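Local coordinates for conserved hypothetical protein (Deinococcus radiodurans, PDB 2G40), which is of uncertain function but may take part in L-lactate utilization, as a homodimeric member of the LutC/YkgG family, at residues Leu157-Glu168 with His213-Gly224. Numbering follows the deposited sequence. Where two conformers were deposited one is given.
Sequences LIPDFHICVVRE and HGPRRLQVIVVG
Asp160 and Arg216 meet just ahead of two neighbouring parallel strands, 161-167 and 217-223, whose axes diverge by 25°. Arg216 can be traced outward: its CB and CG each lie 3.5 Å from Asp160 OD1, CD stays close to the same oxygen, and the chain then bends at chi3 (-59°), turning the guanidinium side-on to the carboxylate, with CZ nearer OD2 than OD1. NE donates to the syn lone pair of Asp160 OD1 at 3.0 Å, while NH2 reaches Asp160 OD2 from above the carboxylate plane; the two flat groups are 55° apart, so this salt bridge is far from coplanar. From the other side of that plane the backbone N of Arg216 also donates to OD1, which accepts from Gly211 N too. With an alanine at Asp160, the Arg216 guanidinium is likely to lose its carboxylate mate and be free to swing, and the Arg216 and Gly211 amides to lose this acceptor. A water links Asp160 OD2 to Arg217 NH1. The Arg217 guanidinium stacks over one face of the Phe161 ring, tilted from it, with CZ 3.9 Å from the centroid and nearly above it, a cation-pi geometry; Ile163 CG1 sits over the opposite face, toward the rim, and Gln219 CB touches the edge at CE1. In the backbone ladder Asp160, His162, Cys164 and Val166 accept from Arg217, Gln219, Ile221 and Val223, whose carbonyls accept from His162, Cys164, Val166 and Glu168. On Phe161's face, Ile163 CG2 meets Ile221 CD1 at 3.8 Å and Val165 CG1 meets Val223 CG1 at 3.6 Å; on the other, Leu218 CD1 packs against His162, whose NE2 bonds Thr130. These are inner strands of the parallel sheet, consistent with the LUD domain's Rossmann-like clan: strand 127-130 flanks 161-167, strand 70-74 flanks 217-223, and helix 79-87 covers Ile163, Gln219 and Ile221.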
loop_
_atom_site.group_PDB
_atom_site.type_symbol
_atom_site.label_atom_id
_atom_site.label_comp_id
_atom_site.label_asym_id
_atom_site.label_seq_id
_atom_site.Cartn_x
_atom_site.Cartn_y
_atom_site.Cartn_z
ATOM N N LEU A 157 -7.207 1.961 4.585
ATOM C CA LEU A 157 -6.216 2.365 5.558
ATOM C C LEU A 157 -6.816 2.973 6.800
ATOM O O LEU A 157 -6.355 2.711 7.895
ATOM C CB LEU A 157 -5.245 3.378 4.957
ATOM C CG LEU A 157 -4.197 3.827 5.990
ATOM C CD1 LEU A 157 -3.241 2.678 6.307
ATOM C CD2 LEU A 157 -3.449 5.036 5.544
ATOM N N ILE A 158 -7.807 3.836 6.616
ATOM C CA ILE A 158 -8.347 4.635 7.711
ATOM C C ILE A 158 -9.409 3.915 8.557
ATOM O O ILE A 158 -9.367 3.982 9.790
ATOM C CB ILE A 158 -8.904 5.982 7.191
ATOM C CG1 ILE A 158 -7.833 6.731 6.377
ATOM C CG2 ILE A 158 -9.407 6.837 8.350
ATOM C CD1 ILE A 158 -6.561 7.008 7.133
ATOM N N PRO A 159 -10.392 3.237 7.909
ATOM C CA PRO A 159 -11.345 2.529 8.767
ATOM C C PRO A 159 -10.667 1.409 9.567
ATOM O O PRO A 159 -9.644 0.882 9.146
ATOM C CB PRO A 159 -12.347 1.931 7.763
ATOM C CG PRO A 159 -12.187 2.775 6.542
ATOM C CD PRO A 159 -10.731 3.071 6.495
ATOM N N ASP A 160 -11.244 1.045 10.700
ATOM C CA ASP A 160 -10.566 0.137 11.625
ATOM C C ASP A 160 -10.856 -1.337 11.418
ATOM O O ASP A 160 -10.229 -2.175 12.055
ATOM C CB ASP A 160 -10.936 0.521 13.031
ATOM C CG ASP A 160 -9.925 0.049 14.056
ATOM O OD1 ASP A 160 -8.706 0.117 13.798
ATOM O OD2 ASP A 160 -10.368 -0.353 15.136
ATOM N N PHE A 161 -11.800 -1.659 10.543
ATOM C CA PHE A 161 -12.237 -3.017 10.312
ATOM C C PHE A 161 -12.409 -3.188 8.823
ATOM O O PHE A 161 -13.160 -2.446 8.209
ATOM C CB PHE A 161 -13.564 -3.274 11.025
ATOM C CG PHE A 161 -14.173 -4.649 10.795
ATOM C CD1 PHE A 161 -13.408 -5.765 10.516
ATOM C CD2 PHE A 161 -15.546 -4.805 10.915
ATOM C CE1 PHE A 161 -14.000 -7.024 10.336
ATOM C CE2 PHE A 161 -16.138 -6.051 10.743
ATOM C CZ PHE A 161 -15.376 -7.148 10.464
ATOM N N HIS A 162 -11.632 -4.111 8.246
ATOM C CA HIS A 162 -11.622 -4.395 6.817
ATOM C C HIS A 162 -12.234 -5.774 6.655
ATOM O O HIS A 162 -11.808 -6.731 7.300
ATOM C CB HIS A 162 -10.170 -4.366 6.321
ATOM C CG HIS A 162 -9.990 -4.573 4.846
ATOM N ND1 HIS A 162 -8.748 -4.758 4.283
ATOM C CD2 HIS A 162 -10.879 -4.627 3.825
ATOM C CE1 HIS A 162 -8.877 -4.916 2.977
ATOM N NE2 HIS A 162 -10.162 -4.851 2.673
ATOM N N ILE A 163 -13.281 -5.839 5.850
ATOM C CA ILE A 163 -13.856 -7.083 5.373
ATOM C C ILE A 163 -13.431 -7.244 3.920
ATOM O O ILE A 163 -13.818 -6.451 3.055
ATOM C CB ILE A 163 -15.384 -7.096 5.425
ATOM C CG1 ILE A 163 -15.871 -6.844 6.867
ATOM C CG2 ILE A 163 -15.901 -8.442 4.912
ATOM C CD1 ILE A 163 -17.382 -6.641 6.997
ATOM N N CYS A 164 -12.626 -8.267 3.664
ATOM C CA CYS A 164 -12.033 -8.444 2.359
ATOM C C CYS A 164 -12.503 -9.759 1.758
ATOM O O CYS A 164 -12.274 -10.843 2.321
ATOM C CB CYS A 164 -10.516 -8.429 2.491
ATOM S SG CYS A 164 -9.713 -8.609 0.935
ATOM N N VAL A 165 -13.168 -9.660 0.615
ATOM C CA VAL A 165 -13.740 -10.837 -0.051
ATOM C C VAL A 165 -12.740 -11.305 -1.092
ATOM O O VAL A 165 -12.340 -10.537 -1.946
ATOM C CB VAL A 165 -15.092 -10.519 -0.731
ATOM C CG1 VAL A 165 -15.577 -11.700 -1.554
ATOM C CG2 VAL A 165 -16.123 -10.133 0.298
ATOM N N VAL A 166 -12.356 -12.570 -0.992
ATOM C CA VAL A 166 -11.339 -13.171 -1.841
ATOM C C VAL A 166 -12.005 -14.322 -2.559
ATOM O O VAL A 166 -12.462 -15.250 -1.933
ATOM C CB VAL A 166 -10.189 -13.706 -0.982
ATOM C CG1 VAL A 166 -9.145 -14.406 -1.874
ATOM C CG2 VAL A 166 -9.571 -12.585 -0.141
ATOM N N ARG A 167 -12.082 -14.275 -3.884
ATOM C CA ARG A 167 -12.643 -15.405 -4.605
ATOM C C ARG A 167 -11.664 -16.557 -4.505
ATOM O O ARG A 167 -10.477 -16.327 -4.553
ATOM C CB ARG A 167 -12.856 -15.060 -6.056
ATOM C CG ARG A 167 -13.792 -13.918 -6.288
ATOM C CD ARG A 167 -14.339 -13.947 -7.696
ATOM N NE ARG A 167 -13.257 -13.977 -8.671
ATOM C CZ ARG A 167 -12.570 -12.903 -9.059
ATOM N NH1 ARG A 167 -12.866 -11.696 -8.581
ATOM N NH2 ARG A 167 -11.590 -13.035 -9.944
ATOM N N GLU A 168 -12.154 -17.784 -4.356
ATOM C CA GLU A 168 -11.282 -18.951 -4.321
ATOM C C GLU A 168 -10.250 -18.909 -5.458
ATOM O O GLU A 168 -9.069 -19.189 -5.229
ATOM C CB GLU A 168 -12.102 -20.241 -4.374
ATOM C CG GLU A 168 -11.288 -21.525 -4.334
ATOM C CD GLU A 168 -10.762 -21.992 -5.690
ATOM O OE1 GLU A 168 -11.257 -21.542 -6.752
ATOM O OE2 GLU A 168 -9.837 -22.829 -5.678
ATOM N N HIS A 213 -1.696 2.023 12.460
ATOM C CA HIS A 213 -0.955 1.307 11.416
ATOM C C HIS A 213 -1.839 0.812 10.307
ATOM O O HIS A 213 -1.347 0.301 9.312
ATOM C CB HIS A 213 -0.188 0.123 12.010
ATOM C CG HIS A 213 0.876 0.557 12.959
ATOM N ND1 HIS A 213 1.978 1.275 12.548
ATOM C CD2 HIS A 213 0.973 0.450 14.304
ATOM C CE1 HIS A 213 2.724 1.569 13.597
ATOM N NE2 HIS A 213 2.138 1.076 14.675
ATOM N N GLY A 214 -3.144 0.967 10.471
ATOM C CA GLY A 214 -4.098 0.350 9.567
ATOM C C GLY A 214 -5.199 -0.293 10.395
ATOM O O GLY A 214 -5.197 -0.165 11.633
ATOM N N PRO A 215 -6.176 -0.924 9.723
ATOM C CA PRO A 215 -7.291 -1.615 10.364
ATOM C C PRO A 215 -6.796 -2.606 11.384
ATOM O O PRO A 215 -5.947 -3.439 11.072
ATOM C CB PRO A 215 -7.968 -2.327 9.178
ATOM C CG PRO A 215 -7.710 -1.419 8.050
ATOM C CD PRO A 215 -6.308 -0.956 8.256
ATOM N N ARG A 216 -7.333 -2.536 12.601
ATOM C CA ARG A 216 -6.937 -3.443 13.666
ATOM C C ARG A 216 -7.705 -4.753 13.597
ATOM O O ARG A 216 -7.353 -5.725 14.273
ATOM C CB ARG A 216 -7.115 -2.769 15.021
ATOM C CG ARG A 216 -6.070 -1.688 15.250
ATOM C CD ARG A 216 -6.294 -0.910 16.499
ATOM N NE ARG A 216 -7.592 -0.241 16.524
ATOM C CZ ARG A 216 -8.011 0.544 17.513
ATOM N NH1 ARG A 216 -7.240 0.789 18.552
ATOM N NH2 ARG A 216 -9.217 1.099 17.456
ATOM N N ARG A 217 -8.729 -4.774 12.746
ATOM C CA ARG A 217 -9.575 -5.924 12.551
ATOM C C ARG A 217 -9.697 -6.233 11.077
ATOM O O ARG A 217 -9.945 -5.345 10.251
ATOM C CB ARG A 217 -10.949 -5.676 13.155
ATOM C CG ARG A 217 -10.904 -5.421 14.666
ATOM C CD ARG A 217 -12.227 -4.853 15.163
ATOM N NE ARG A 217 -13.306 -5.793 14.858
ATOM C CZ ARG A 217 -14.531 -5.461 14.451
ATOM N NH1 ARG A 217 -14.877 -4.192 14.271
ATOM N NH2 ARG A 217 -15.414 -6.420 14.208
ATOM N N LEU A 218 -9.469 -7.490 10.742
ATOM C CA LEU A 218 -9.618 -7.949 9.378
ATOM C C LEU A 218 -10.438 -9.213 9.366
ATOM O O LEU A 218 -10.185 -10.148 10.151
ATOM C CB LEU A 218 -8.256 -8.193 8.715
ATOM C CG LEU A 218 -8.290 -8.956 7.375
ATOM C CD1 LEU A 218 -9.004 -8.172 6.290
ATOM C CD2 LEU A 218 -6.846 -9.334 7.005
ATOM N N GLN A 219 -11.462 -9.199 8.518
ATOM C CA GLN A 219 -12.250 -10.393 8.217
ATOM C C GLN A 219 -11.991 -10.747 6.773
ATOM O O GLN A 219 -12.260 -9.959 5.883
ATOM C CB GLN A 219 -13.735 -10.133 8.406
ATOM C CG GLN A 219 -14.664 -11.225 7.867
ATOM C CD GLN A 219 -14.776 -12.401 8.803
ATOM O OE1 GLN A 219 -15.224 -12.251 9.927
ATOM N NE2 GLN A 219 -14.377 -13.584 8.338
ATOM N N VAL A 220 -11.500 -11.949 6.550
ATOM C CA VAL A 220 -11.341 -12.485 5.223
ATOM C C VAL A 220 -12.499 -13.433 4.962
ATOM O O VAL A 220 -12.815 -14.311 5.770
ATOM C CB VAL A 220 -9.993 -13.251 5.059
ATOM C CG1 VAL A 220 -9.932 -13.945 3.705
ATOM C CG2 VAL A 220 -8.801 -12.317 5.275
ATOM N N ILE A 221 -13.137 -13.230 3.816
ATOM C CA ILE A 221 -14.214 -14.069 3.363
ATOM C C ILE A 221 -13.782 -14.636 2.031
ATOM O O ILE A 221 -13.706 -13.932 1.033
ATOM C CB ILE A 221 -15.558 -13.308 3.227
ATOM C CG1 ILE A 221 -15.939 -12.668 4.559
ATOM C CG2 ILE A 221 -16.676 -14.262 2.723
ATOM C CD1 ILE A 221 -17.283 -11.962 4.539
ATOM N N VAL A 222 -13.456 -15.927 2.030
ATOM C CA VAL A 222 -13.220 -16.624 0.768
ATOM C C VAL A 222 -14.537 -17.114 0.223
ATOM O O VAL A 222 -15.362 -17.629 0.960
ATOM C CB VAL A 222 -12.238 -17.783 0.935
ATOM C CG1 VAL A 222 -11.964 -18.476 -0.429
ATOM C CG2 VAL A 222 -10.992 -17.280 1.567
ATOM N N VAL A 223 -14.745 -16.935 -1.081
ATOM C CA VAL A 223 -15.993 -17.324 -1.671
ATOM C C VAL A 223 -15.766 -18.259 -2.856
ATOM O O VAL A 223 -14.900 -18.006 -3.694
ATOM C CB VAL A 223 -16.896 -16.097 -2.038
ATOM C CG1 VAL A 223 -16.170 -15.049 -2.811
ATOM C CG2 VAL A 223 -18.162 -16.561 -2.765
ATOM N N GLY A 224 -16.513 -19.358 -2.867
ATOM C CA GLY A 224 -16.668 -20.172 -4.081
ATOM C C GLY A 224 -15.870 -21.462 -4.089
ATOM O O GLY A 224 -15.144 -21.783 -3.142
ATOM O OXT GLY A 224 -15.931 -22.225 -5.067
HETATM O O HOH W 1 -13.217 -1.709 15.049
#